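Local coordinates for zinc transport protein ZntB (Vibrio parahaemolyticus RIMD 2210633, PDB 3CK6), which probably takes up zinc across the inner membrane as a proton-coupled symporter of the CorA family, its cytoplasmic domain forming a funnel-shaped homopentamer, at residues F6-W11 and W33-R38; D94-R99 and R111-R116. The protein carries 1 engineered substitution. All blocks are in the same frame, centred on the assembly; numbering follows the deposited sequence.

Interaction 1. Residues F6-W11 and W33-R38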
ATOM      1  N   PHE E   6      23.032  10.378 -37.687  1.00 34.63           N
ATOM      2  CA  PHE E   6      22.405   9.944 -36.425  1.00 33.30           C
ATOM      3  C   PHE E   6      23.227  10.307 -35.185  1.00 32.53           C
ATOM      4  O   PHE E   6      22.668  10.547 -34.118  1.00 32.27           O
ATOM      5  CB  PHE E   6      22.038   8.444 -36.421  1.00 32.97           C
ATOM      6  CG  PHE E   6      23.208   7.521 -36.203  1.00 31.72           C
ATOM      7  CD1 PHE E   6      23.900   6.984 -37.287  1.00 33.78           C
ATOM      8  CD2 PHE E   6      23.609   7.181 -34.909  1.00 33.06           C
ATOM      9  CE1 PHE E   6      24.993   6.129 -37.095  1.00 33.07           C
ATOM     10  CE2 PHE E   6      24.698   6.336 -34.698  1.00 31.19           C
ATOM     11  CZ  PHE E   6      25.394   5.808 -35.803  1.00 31.05           C
HETATM   12  N   MSE E   7      24.547  10.348 -35.321  1.00 32.14           N
HETATM   13  CA  MSE E   7      25.392  10.562 -34.143  1.00 32.17           C
HETATM   14  C   MSE E   7      25.614  12.043 -33.900  1.00 30.28           C
HETATM   15  O   MSE E   7      26.200  12.737 -34.729  1.00 30.04           O
HETATM   16  CB  MSE E   7      26.721   9.797 -34.213  1.00 31.89           C
HETATM   17  CG  MSE E   7      27.289   9.494 -32.785  1.00 32.16           C
HETATM   18 SE   MSE E   7      28.981   8.677 -32.871  0.80 37.87          SE
HETATM   19  CE  MSE E   7      28.479   6.973 -33.671  1.00 35.86           C
ATOM     20  N   ILE E   8      25.125  12.517 -32.760  1.00 29.08           N
ATOM     21  CA  ILE E   8      25.258  13.925 -32.370  1.00 28.24           C
ATOM     22  C   ILE E   8      26.679  14.231 -31.873  1.00 28.34           C
ATOM     23  O   ILE E   8      27.338  15.162 -32.355  1.00 28.30           O
ATOM     24  CB  ILE E   8      24.230  14.287 -31.268  1.00 28.09           C
ATOM     25  CG1 ILE E   8      22.823  13.867 -31.718  1.00 25.69           C
ATOM     26  CG2 ILE E   8      24.308  15.765 -30.907  1.00 27.58           C
ATOM     27  CD1 ILE E   8      21.797  13.838 -30.612  1.00 25.54           C
ATOM     28  N   GLU E   9      27.130  13.459 -30.900  1.00 27.97           N
ATOM     29  CA  GLU E   9      28.451  13.663 -30.321  1.00 29.00           C
ATOM     30  C   GLU E   9      29.046  12.353 -29.850  1.00 28.02           C
ATOM     31  O   GLU E   9      28.317  11.394 -29.527  1.00 28.65           O
ATOM     32  CB  GLU E   9      28.368  14.659 -29.164  1.00 28.73           C
ATOM     33  CG  GLU E   9      29.517  15.622 -29.120  1.00 32.83           C
ATOM     34  CD  GLU E   9      29.144  16.945 -28.493  1.00 35.42           C
ATOM     35  OE1 GLU E   9      29.350  17.111 -27.277  1.00 37.97           O
ATOM     36  OE2 GLU E   9      28.642  17.823 -29.215  1.00 39.03           O
ATOM     37  N   HIS E  10      30.378  12.325 -29.790  1.00 27.48           N
ATOM     38  CA  HIS E  10      31.121  11.155 -29.370  1.00 26.71           C
ATOM     39  C   HIS E  10      32.285  11.643 -28.516  1.00 26.91           C
ATOM     40  O   HIS E  10      33.071  12.490 -28.953  1.00 26.83           O
ATOM     41  CB  HIS E  10      31.575  10.380 -30.617  1.00 26.83           C
ATOM     42  CG  HIS E  10      32.513   9.228 -30.361  1.00 25.66           C
ATOM     43  ND1 HIS E  10      33.277   8.680 -31.368  1.00 25.66           N
ATOM     44  CD2 HIS E  10      32.817   8.530 -29.237  1.00 25.01           C
ATOM     45  CE1 HIS E  10      33.996   7.679 -30.884  1.00 25.04           C
ATOM     46  NE2 HIS E  10      33.743   7.574 -29.591  1.00 24.14           N
ATOM     47  N   TRP E  11      32.369  11.114 -27.294  1.00 26.46           N
ATOM     48  CA  TRP E  11      33.424  11.470 -26.350  1.00 26.61           C
ATOM     49  C   TRP E  11      34.118  10.214 -25.855  1.00 26.59           C
ATOM     50  O   TRP E  11      33.486   9.173 -25.673  1.00 26.37           O
ATOM     51  CB  TRP E  11      32.871  12.262 -25.155  1.00 26.95           C
ATOM     52  CG  TRP E  11      32.532  13.680 -25.499  1.00 26.94           C
ATOM     53  CD1 TRP E  11      31.346  14.134 -25.970  1.00 26.31           C
ATOM     54  CD2 TRP E  11      33.408  14.822 -25.439  1.00 26.92           C
ATOM     55  NE1 TRP E  11      31.407  15.498 -26.189  1.00 28.83           N
ATOM     56  CE2 TRP E  11      32.667  15.941 -25.887  1.00 28.14           C
ATOM     57  CE3 TRP E  11      34.743  15.007 -25.046  1.00 27.15           C
ATOM     58  CZ2 TRP E  11      33.215  17.232 -25.947  1.00 28.48           C
ATOM     59  CZ3 TRP E  11      35.292  16.284 -25.111  1.00 27.36           C
ATOM     60  CH2 TRP E  11      34.523  17.384 -25.552  1.00 26.98           C
ATOM     61  N   TRP E  33      31.332   7.549 -24.895  1.00 26.06           N
ATOM     62  CA  TRP E  33      29.944   7.987 -24.865  1.00 26.71           C
ATOM     63  C   TRP E  33      29.517   8.388 -26.278  1.00 26.56           C
ATOM     64  O   TRP E  33      30.218   9.141 -26.954  1.00 27.12           O
ATOM     65  CB  TRP E  33      29.763   9.162 -23.907  1.00 25.69           C
ATOM     66  CG  TRP E  33      28.383   9.763 -23.909  1.00 27.74           C
ATOM     67  CD1 TRP E  33      27.178   9.091 -23.980  1.00 25.85           C
ATOM     68  CD2 TRP E  33      28.060  11.157 -23.809  1.00 27.38           C
ATOM     69  NE1 TRP E  33      26.136   9.997 -23.927  1.00 27.87           N
ATOM     70  CE2 TRP E  33      26.649  11.262 -23.812  1.00 28.97           C
ATOM     71  CE3 TRP E  33      28.831  12.331 -23.684  1.00 28.94           C
ATOM     72  CZ2 TRP E  33      25.981  12.503 -23.737  1.00 26.74           C
ATOM     73  CZ3 TRP E  33      28.157  13.576 -23.597  1.00 28.12           C
ATOM     74  CH2 TRP E  33      26.751  13.641 -23.617  1.00 27.21           C
ATOM     75  N   TYR E  34      28.393   7.838 -26.718  1.00 26.00           N
ATOM     76  CA  TYR E  34      27.803   8.120 -28.013  1.00 26.04           C
ATOM     77  C   TYR E  34      26.422   8.725 -27.746  1.00 26.27           C
ATOM     78  O   TYR E  34      25.550   8.066 -27.177  1.00 27.25           O
ATOM     79  CB  TYR E  34      27.663   6.831 -28.828  1.00 25.84           C
ATOM     80  CG  TYR E  34      28.969   6.067 -28.959  1.00 26.07           C
ATOM     81  CD1 TYR E  34      29.819   6.285 -30.053  1.00 25.90           C
ATOM     82  CD2 TYR E  34      29.381   5.171 -27.973  1.00 26.58           C
ATOM     83  CE1 TYR E  34      31.040   5.617 -30.167  1.00 24.40           C
ATOM     84  CE2 TYR E  34      30.604   4.507 -28.079  1.00 26.55           C
ATOM     85  CZ  TYR E  34      31.416   4.726 -29.188  1.00 25.21           C
ATOM     86  OH  TYR E  34      32.639   4.071 -29.273  1.00 27.84           O
ATOM     87  N   HIS E  35      26.227   9.981 -28.132  1.00 26.15           N
ATOM     88  CA  HIS E  35      24.922  10.620 -27.996  1.00 26.55           C
ATOM     89  C   HIS E  35      24.283  10.649 -29.382  1.00 26.57           C
ATOM     90  O   HIS E  35      24.908  11.151 -30.326  1.00 26.49           O
ATOM     91  CB  HIS E  35      25.092  12.044 -27.462  1.00 26.84           C
ATOM     92  CG  HIS E  35      23.810  12.690 -27.058  1.00 26.43           C
ATOM     93  ND1 HIS E  35      22.923  12.093 -26.192  1.00 26.35           N
ATOM     94  CD2 HIS E  35      23.285  13.900 -27.370  1.00 27.93           C
ATOM     95  CE1 HIS E  35      21.890  12.899 -26.007  1.00 28.32           C
ATOM     96  NE2 HIS E  35      22.087  14.001 -26.707  1.00 27.69           N
ATOM     97  N   CYS E  36      23.073  10.095 -29.509  1.00 26.19           N
ATOM     98  CA  CYS E  36      22.459   9.825 -30.828  1.00 26.91           C
ATOM     99  C   CYS E  36      21.013  10.310 -30.996  1.00 27.43           C
ATOM    100  O   CYS E  36      20.280  10.452 -30.020  1.00 26.57           O
ATOM    101  CB  CYS E  36      22.476   8.331 -31.143  1.00 26.72           C
ATOM    102  SG  CYS E  36      24.096   7.564 -30.902  1.00 30.07           S
ATOM    103  N   GLU E  37      20.638  10.540 -32.258  1.00 27.78           N
ATOM    104  CA  GLU E  37      19.259  10.819 -32.656  1.00 29.62           C
ATOM    105  C   GLU E  37      18.470   9.508 -32.744  1.00 30.11           C
ATOM    106  O   GLU E  37      18.756   8.655 -33.573  1.00 30.14           O
ATOM    107  CB  GLU E  37      19.216  11.559 -34.001  1.00 29.65           C
ATOM    108  CG  GLU E  37      19.918  12.931 -34.016  1.00 31.12           C
ATOM    109  CD  GLU E  37      19.086  14.067 -33.419  1.00 34.28           C
ATOM    110  OE1 GLU E  37      18.174  13.789 -32.605  1.00 34.16           O
ATOM    111  OE2 GLU E  37      19.349  15.246 -33.768  1.00 32.33           O
ATOM    112  N   ARG E  38      17.487   9.351 -31.869  1.00 30.45           N
ATOM    113  CA  ARG E  38      16.715   8.120 -31.810  1.00 31.72           C
ATOM    114  C   ARG E  38      15.882   7.868 -33.078  1.00 32.16           C
ATOM    115  O   ARG E  38      15.662   6.711 -33.447  1.00 32.89           O
ATOM    116  CB  ARG E  38      15.827   8.117 -30.563  1.00 31.96           C
ATOM    117  CG  ARG E  38      14.964   6.879 -30.380  1.00 33.69           C
ATOM    118  CD  ARG E  38      14.546   6.699 -28.924  1.00 33.19           C
ATOM    119  NE  ARG E  38      13.556   7.704 -28.524  1.00 34.88           N
ATOM    120  CZ  ARG E  38      13.779   8.661 -27.625  1.00 34.87           C
ATOM    121  NH1 ARG E  38      12.803   9.518 -27.348  1.00 36.07           N
ATOM    122  NH2 ARG E  38      14.971   8.769 -27.012  1.00 30.04           N
TER

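Interaction 2. Residues D94-R99 and R111-R116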
ATOM      1  N   ASP E  94       5.107  17.978 -21.392  1.00 33.02           N
ATOM      2  CA  ASP E  94       5.190  16.879 -22.377  1.00 32.88           C
ATOM      3  C   ASP E  94       6.629  16.362 -22.447  1.00 32.36           C
ATOM      4  O   ASP E  94       7.377  16.571 -23.415  1.00 31.72           O
ATOM      5  CB  ASP E  94       4.671  17.323 -23.729  1.00 33.63           C
ATOM      6  CG  ASP E  94       3.253  17.871 -23.646  1.00 36.07           C
ATOM      7  OD1 ASP E  94       2.472  17.412 -22.763  1.00 38.13           O
ATOM      8  OD2 ASP E  94       2.938  18.773 -24.451  1.00 38.51           O
HETATM    9  N   MSE E  95       6.996  15.672 -21.380  1.00 31.19           N
HETATM   10  CA  MSE E  95       8.384  15.374 -21.083  1.00 31.06           C
HETATM   11  C   MSE E  95       9.039  14.489 -22.126  1.00 31.01           C
HETATM   12  O   MSE E  95       8.397  13.593 -22.682  1.00 30.34           O
HETATM   13  CB  MSE E  95       8.487  14.712 -19.708  1.00 30.94           C
HETATM   14  CG  MSE E  95       7.815  15.517 -18.617  1.00 30.78           C
HETATM   15 SE   MSE E  95       8.182  14.708 -16.892  0.80 31.35          SE
HETATM   16  CE  MSE E  95      10.068  15.041 -16.737  1.00 31.94           C
ATOM     17  N   LEU E  96      10.310  14.771 -22.383  1.00 31.36           N
ATOM     18  CA  LEU E  96      11.141  14.024 -23.329  1.00 32.52           C
ATOM     19  C   LEU E  96      11.686  12.739 -22.734  1.00 31.96           C
ATOM     20  O   LEU E  96      12.077  12.703 -21.562  1.00 33.22           O
ATOM     21  CB  LEU E  96      12.314  14.885 -23.811  1.00 32.65           C
ATOM     22  CG  LEU E  96      13.158  15.682 -22.794  1.00 34.62           C
ATOM     23  CD1 LEU E  96      14.221  14.857 -22.061  1.00 37.16           C
ATOM     24  CD2 LEU E  96      13.791  16.911 -23.472  1.00 35.46           C
ATOM     25  N   SER E  97      11.758  11.700 -23.561  1.00 31.05           N
ATOM     26  CA  SER E  97      12.368  10.440 -23.148  1.00 29.75           C
ATOM     27  C   SER E  97      13.831  10.357 -23.614  1.00 29.35           C
ATOM     28  O   SER E  97      14.127  10.544 -24.805  1.00 29.08           O
ATOM     29  CB  SER E  97      11.572   9.264 -23.696  1.00 29.37           C
ATOM     30  OG  SER E  97      12.172   8.064 -23.250  1.00 29.71           O
ATOM     31  N   ILE E  98      14.721  10.086 -22.659  1.00 28.32           N
ATOM     32  CA  ILE E  98      16.140   9.863 -22.922  1.00 28.63           C
ATOM     33  C   ILE E  98      16.393   8.369 -22.645  1.00 27.87           C
ATOM     34  O   ILE E  98      16.134   7.874 -21.541  1.00 26.75           O
ATOM     35  CB  ILE E  98      17.039  10.726 -22.005  1.00 29.01           C
ATOM     36  CG1 ILE E  98      16.848  12.235 -22.228  1.00 31.60           C
ATOM     37  CG2 ILE E  98      18.553  10.285 -22.133  1.00 29.63           C
ATOM     38  CD1 ILE E  98      17.042  12.696 -23.662  1.00 36.90           C
ATOM     39  N   ARG E  99      16.836   7.645 -23.662  1.00 27.65           N
ATOM     40  CA  ARG E  99      16.980   6.214 -23.517  1.00 27.38           C
ATOM     41  C   ARG E  99      18.446   5.834 -23.656  1.00 27.18           C
ATOM     42  O   ARG E  99      19.107   6.117 -24.653  1.00 26.90           O
ATOM     43  CB  ARG E  99      16.087   5.478 -24.474  1.00 28.11           C
ATOM     44  CG  ARG E  99      14.664   6.080 -24.452  1.00 27.29           C
ATOM     45  CD  ARG E  99      13.782   5.261 -25.216  1.00 29.72           C
ATOM     46  NE  ARG E  99      12.507   5.931 -25.421  1.00 29.39           N
ATOM     47  CZ  ARG E  99      11.668   5.610 -26.391  1.00 27.73           C
ATOM     48  NH1 ARG E  99      12.002   4.669 -27.271  1.00 27.20           N
ATOM     49  NH2 ARG E  99      10.521   6.277 -26.516  1.00 27.42           N
ATOM     50  N   ARG E 111      18.089  10.427 -28.065  1.00 29.91           N
ATOM     51  CA  ARG E 111      17.149  11.494 -27.816  1.00 30.09           C
ATOM     52  C   ARG E 111      16.223  11.683 -29.018  1.00 30.77           C
ATOM     53  O   ARG E 111      16.542  11.284 -30.141  1.00 30.34           O
ATOM     54  CB  ARG E 111      17.910  12.806 -27.521  1.00 30.15           C
ATOM     55  CG  ARG E 111      18.687  13.366 -28.731  1.00 31.41           C
ATOM     56  CD  ARG E 111      18.267  14.780 -28.994  1.00 32.25           C
ATOM     57  NE  ARG E 111      18.764  15.358 -30.242  1.00 30.42           N
ATOM     58  CZ  ARG E 111      19.685  16.323 -30.295  1.00 30.95           C
ATOM     59  NH1 ARG E 111      20.226  16.794 -29.168  1.00 30.90           N
ATOM     60  NH2 ARG E 111      20.075  16.814 -31.466  1.00 29.55           N
ATOM     61  N   LYS E 112      15.079  12.307 -28.772  1.00 31.00           N
ATOM     62  CA  LYS E 112      14.187  12.726 -29.848  1.00 32.81           C
ATOM     63  C   LYS E 112      14.359  14.232 -30.031  1.00 33.44           C
ATOM     64  O   LYS E 112      14.532  14.721 -31.132  1.00 34.23           O
ATOM     65  CB  LYS E 112      12.737  12.387 -29.508  1.00 32.93           C
ATOM     66  CG  LYS E 112      11.697  12.967 -30.528  1.00 35.66           C
ATOM     67  CD  LYS E 112      10.401  12.185 -30.488  1.00 40.61           C
ATOM     68  CE  LYS E 112       9.393  12.805 -29.521  1.00 45.35           C
ATOM     69  NZ  LYS E 112       8.019  12.226 -29.722  1.00 47.99           N
ATOM     70  N   ILE E 113      14.328  14.952 -28.927  1.00 34.46           N
ATOM     71  CA  ILE E 113      14.431  16.405 -28.939  1.00 36.28           C
ATOM     72  C   ILE E 113      15.406  16.785 -27.837  1.00 34.98           C
ATOM     73  O   ILE E 113      15.468  16.087 -26.846  1.00 35.75           O
ATOM     74  CB  ILE E 113      13.059  17.037 -28.662  1.00 36.46           C
ATOM     75  CG1 ILE E 113      12.312  16.198 -27.610  1.00 39.10           C
ATOM     76  CG2 ILE E 113      12.268  17.069 -29.930  1.00 39.05           C
ATOM     77  CD1 ILE E 113      11.620  16.992 -26.543  1.00 41.92           C
ATOM     78  N   PRO E 114      16.185  17.864 -28.031  1.00 34.42           N
ATOM     79  CA  PRO E 114      17.256  18.218 -27.094  1.00 33.63           C
ATOM     80  C   PRO E 114      16.825  18.386 -25.631  1.00 33.25           C
ATOM     81  O   PRO E 114      15.728  18.862 -25.350  1.00 32.14           O
ATOM     82  CB  PRO E 114      17.792  19.528 -27.667  1.00 33.52           C
ATOM     83  CG  PRO E 114      17.504  19.424 -29.139  1.00 34.16           C
ATOM     84  CD  PRO E 114      16.147  18.798 -29.178  1.00 34.29           C
ATOM     85  N   SER E 115      17.703  17.932 -24.738  1.00 32.64           N
ATOM     86  CA  SER E 115      17.589  18.108 -23.291  1.00 32.25           C
ATOM     87  C   SER E 115      18.611  19.170 -22.877  1.00 31.83           C
ATOM     88  O   SER E 115      19.788  19.070 -23.235  1.00 32.28           O
ATOM     89  CB  SER E 115      17.870  16.762 -22.610  1.00 32.34           C
ATOM     90  OG  SER E 115      18.511  16.894 -21.330  1.00 33.22           O
ATOM     91  N   ARG E 116      18.164  20.174 -22.126  1.00 31.44           N
ATOM     92  CA  ARG E 116      19.051  21.223 -21.643  1.00 31.57           C
ATOM     93  C   ARG E 116      20.113  20.627 -20.701  1.00 30.50           C
ATOM     94  O   ARG E 116      21.257  21.031 -20.750  1.00 30.11           O
ATOM     95  CB  ARG E 116      18.269  22.357 -20.965  1.00 32.35           C
ATOM     96  CG  ARG E 116      19.158  23.424 -20.336  1.00 36.55           C
ATOM     97  CD  ARG E 116      19.307  24.684 -21.192  1.00 43.89           C
ATOM     98  NE  ARG E 116      20.098  24.495 -22.415  1.00 49.36           N
ATOM     99  CZ  ARG E 116      21.295  25.045 -22.647  1.00 51.87           C
ATOM    100  NH1 ARG E 116      21.881  25.816 -21.734  1.00 52.19           N
ATOM    101  NH2 ARG E 116      21.914  24.819 -23.803  1.00 52.93           N
TER
HETATM  102  O   HOH W   1      14.601  13.084 -26.026  1.00 21.36           O

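Interaction 1. Residues F6-W11 and W33-R38
Phe6, Met7, Tyr34 and Cys36 make the apolar centre, on the face of the sheet that helix 43-49 covers. Cys36 SG sits at the rim of the Phe6 ring, near its plane and 4.0 Å from Phe6 CE2, a sulfur-aromatic contact. Met7 is a selenomethionine with CG anti to the backbone N (chi1 -154°); its chain runs beside Tyr34 and brings SE to the ring edge, in plane, 3.8 Å from Tyr34 CD1. Farther along that face Tyr34 also stacks on His10, offset and with planes at 24°, Tyr34 CE1 lying over the imidazole near its rim and 3.4 Å from His10 NE2. Thr22 O takes the His10 ND1 hydrogen and Gln29 N bonds Tyr34 OH.

Glu9, Trp11, Trp33 and His35 share the reverse face. The two indoles run side by side but slid apart, with Trp11 CD1 meeting Trp33 CE3, and helix 116-126 packs against both. Ile8, the extra residue of a bulge, is directed at 33-37, its CD1 3.6 Å from His35 CD2; the Ile8 and Glu37 side chains cross at about a right angle, CG1 against CG.

Polar groups finish the contact. Trp11 NE1 gives a nearly straight 2.8 Å bond to the anti lone pair of Glu9 OE1, in the indole plane, and Arg122 pairs with Glu9 OE2. Glu37 reaches Arg111, and Ser109 OG bonds both Trp33 NE1 and His35 ND1.

Between the faces, His35 O accepts two amide hydrogens, from Ile8 N at 2.8 Å and from Glu9 N at 3.3 Å. His35 N binds Glu9 O, Trp11 and Trp33 exchange N-H...O bonds, and Glu37 N binds Phe6 O: a classic beta bulge in an antiparallel strand pair, set here in the mixed sheet of the ZntB cytoplasmic domain.

Interaction 2. Residues D94-R99 and R111-R116
Leu96 is the side chain that does most of the touching. Its CG takes the crowded position between the backbone N and the carbonyl carbon (chi1 47°), and it points its isobutyl group at the loop between strand 106-111 and helix 116-126. Ile113 crosses it obliquely, with Ile113 CD1 3.5 Å from Leu96 CB. Further out, Leu96 CD2 comes within 3.3 Å of Pro114 O, and Leu96 CD1 faces the CB of Ser115. Ile98, two residues on, brings its CD1 to 4.0 Å from Arg111 CB, the two side chains running the same way.

No direct hydrogen bond joins the segments; a water does the work. It accepts from Lys112 N at 2.9 Å and donates to Ser97 O at 2.9 Å and, at 3.2 Å, to Ile113 O.

A second shell sets these groups in place. Ser97 O also accepts from Arg38 NH2, and Pro114 O from Asn87 ND2. The Arg111 guanidinium turns away, one face lying over Pro114 CG, to its salt bridge with Glu37. Ser115 is the N-cap of helix 116-126, its OG bonding Ile118 N.

Where the backbones diverge, then, aliphatic packing holds the strand to the helix start, and one water ties Ser97 O to Lys112 N and Ile113 O, in place of a direct bond between the segments.

Both contacts belong to one mixed sheet, their centres about 13 Å apart. Interaction 1 is the more deeply buried: two neighbouring strands share direct backbone bonds, with aromatic groups on both faces and the sulfur and selenium on one. Interaction 2 is partly buried and nearer the centre of the chain, and its second segment leaves the sheet after Arg111, so aliphatic contacts and a water replace regular pairing. Arg111 joins them. Strand 106-111 lies between 32-37 and 96-103; besides its salt bridge, Arg111 packs its guanidinium on Ile8, and Arg38 N lies 2.8 Å from Arg111 O, a probable hydrogen bond. The same helix 116-126 backs the tryptophans of 6-11 and 33-38 and receives Ile98 of 94-99.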